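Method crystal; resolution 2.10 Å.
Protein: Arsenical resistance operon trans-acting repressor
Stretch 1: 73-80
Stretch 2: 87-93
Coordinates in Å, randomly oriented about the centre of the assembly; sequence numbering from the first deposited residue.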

# COMPACT_ATOMS: atom_id res chain seq x y z
N ALA A 73 -5.52 -19.63 24.46
CA ALA A 73 -4.35 -18.85 24.83
C ALA A 73 -3.64 -19.47 26.02
O ALA A 73 -2.55 -19.03 26.40
CB ALA A 73 -4.72 -17.40 25.10
N ASP A 74 -4.26 -20.48 26.62
CA ASP A 74 -3.63 -21.23 27.70
C ASP A 74 -2.52 -22.11 27.13
O ASP A 74 -1.83 -22.82 27.86
CB ASP A 74 -4.65 -22.07 28.46
CG ASP A 74 -5.02 -21.46 29.80
OD1 ASP A 74 -4.14 -20.79 30.41
OD2 ASP A 74 -6.17 -21.64 30.25
N ALA A 75 -2.36 -22.03 25.81
CA ALA A 75 -1.30 -22.72 25.07
C ALA A 75 0.02 -21.92 25.03
O ALA A 75 1.06 -22.46 24.64
CB ALA A 75 -1.76 -23.07 23.65
N LEU A 76 -0.04 -20.64 25.40
CA LEU A 76 1.15 -19.81 25.51
C LEU A 76 1.91 -20.23 26.76
O LEU A 76 1.28 -20.52 27.79
CB LEU A 76 0.75 -18.33 25.55
CG LEU A 76 0.14 -17.75 24.26
CD1 LEU A 76 -0.21 -16.28 24.46
CD2 LEU A 76 1.05 -17.89 23.06
N PRO A 77 3.26 -20.28 26.69
CA PRO A 77 4.09 -19.79 25.58
C PRO A 77 4.23 -20.78 24.44
O PRO A 77 4.31 -21.98 24.67
CB PRO A 77 5.47 -19.63 26.23
CG PRO A 77 5.54 -20.75 27.19
CD PRO A 77 4.10 -20.90 27.74
N ILE A 78 4.29 -20.26 23.22
CA ILE A 78 4.55 -21.07 22.05
C ILE A 78 5.95 -20.76 21.57
O ILE A 78 6.31 -19.59 21.44
CB ILE A 78 3.58 -20.72 20.92
CG1 ILE A 78 2.13 -21.08 21.28
CG2 ILE A 78 3.99 -21.40 19.63
CD1 ILE A 78 1.12 -20.57 20.26
N THR A 79 6.74 -21.80 21.31
CA THR A 79 8.07 -21.63 20.74
C THR A 79 8.12 -22.16 19.32
O THR A 79 7.78 -23.30 19.07
CB THR A 79 9.09 -22.39 21.54
OG1 THR A 79 9.03 -21.92 22.89
CG2 THR A 79 10.48 -22.14 20.99
N LEU A 80 8.53 -21.32 18.38
CA LEU A 80 8.70 -21.76 17.00
C LEU A 80 10.17 -22.06 16.80
O LEU A 80 11.03 -21.31 17.26
CB LEU A 80 8.25 -20.69 16.00
CG LEU A 80 6.84 -20.12 16.13
CD1 LEU A 80 6.62 -19.05 15.06
CD2 LEU A 80 5.78 -21.22 16.05
N VAL A 87 7.20 -26.24 20.84
CA VAL A 87 6.77 -26.43 22.22
C VAL A 87 5.61 -25.51 22.56
O VAL A 87 5.51 -24.40 22.05
CB VAL A 87 7.91 -26.16 23.23
CG1 VAL A 87 7.57 -26.74 24.61
CG2 VAL A 87 9.22 -26.72 22.73
N SER A 88 4.71 -25.99 23.42
CA SER A 88 3.65 -25.12 23.94
C SER A 88 3.36 -25.42 25.40
O SER A 88 3.84 -26.42 25.95
CB SER A 88 2.38 -25.22 23.10
OG SER A 88 1.91 -26.55 23.07
N GLN A 89 2.58 -24.52 26.01
CA GLN A 89 2.23 -24.50 27.43
C GLN A 89 3.42 -24.22 28.35
O GLN A 89 3.27 -23.56 29.38
CB GLN A 89 1.48 -25.78 27.86
CG GLN A 89 2.35 -27.01 28.11
CD GLN A 89 1.55 -28.29 28.33
OE1 GLN A 89 2.11 -29.34 28.66
NE2 GLN A 89 0.23 -28.21 28.14
N THR A 90 4.60 -24.71 27.96
CA THR A 90 5.82 -24.62 28.76
C THR A 90 7.00 -24.08 27.94
O THR A 90 6.99 -24.17 26.70
CB THR A 90 6.23 -26.01 29.32
OG1 THR A 90 6.51 -26.89 28.22
CG2 THR A 90 5.11 -26.61 30.17
N TYR A 91 8.01 -23.55 28.62
CA TYR A 91 9.20 -23.07 27.93
C TYR A 91 10.10 -24.23 27.59
O TYR A 91 10.24 -25.15 28.39
CB TYR A 91 9.97 -22.04 28.77
CG TYR A 91 9.20 -20.75 28.88
CD1 TYR A 91 9.18 -19.86 27.82
CD2 TYR A 91 8.45 -20.45 30.01
CE1 TYR A 91 8.47 -18.68 27.88
CE2 TYR A 91 7.72 -19.27 30.08
CZ TYR A 91 7.74 -18.39 29.00
OH TYR A 91 7.04 -17.22 29.01
N PRO A 92 10.74 -24.18 26.40
CA PRO A 92 11.68 -25.22 25.97
C PRO A 92 12.70 -25.51 27.06
O PRO A 92 13.20 -24.60 27.70
CB PRO A 92 12.39 -24.57 24.78
CG PRO A 92 11.39 -23.63 24.23
CD PRO A 92 10.69 -23.07 25.44
N THR A 93 13.00 -26.79 27.24
CA THR A 93 14.07 -27.18 28.15
C THR A 93 15.41 -26.68 27.65
O THR A 93 15.61 -26.41 26.46
CB THR A 93 14.16 -28.71 28.24
OG1 THR A 93 14.54 -29.25 26.96
CG2 THR A 93 12.83 -29.29 28.68
O HOH W 1 7.06 -22.92 24.27

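Pro 77, which follows a cis peptide bond, sets CG over one face of the Tyr 91 ring: CG of Pro 77 sits 3.6 Å from the Tyr 91 ring centroid, only 10° off the ring normal, a CH-pi contact in which a proline C-H meets the aromatic cloud. Pro 77 CB also packs 3.6 Å from Tyr 91 CE1, and Pro 77 has more area covered by the other stretch than any other residue here. Thr 79 and Val 87 form an antiparallel hydrogen-bonded bridge: Thr 79 N donates to Val 87 O at 3.0 Å and nearly straight (171°), whereas the return bond from Val 87 N to Thr 79 O is weak at 3.5 Å. Thr 79 CB and Val 87 CB lie 4.3 Å apart on the same face of the sheet. Ser 88 CA to Pro 77 O (3.3 Å) extends the pairing, and Ile 78 CA adds a CA-H...O contact to Val 87 O (3.5 Å). Farther along, Gln 89 N donates to Ala 75 O (2.9 Å, 165°), tying the two backbones together. A water bridges the stretches, within hydrogen-bonding distance of Pro 77 O (2.9 Å) and Thr 90 O (2.7 Å), though it has too few protons for every acceptor in reach, and it hydrogen-bonds Thr 79 OG1 at 2.6 Å; that hydroxyl also lies 3.2 Å from Pro 92 CG.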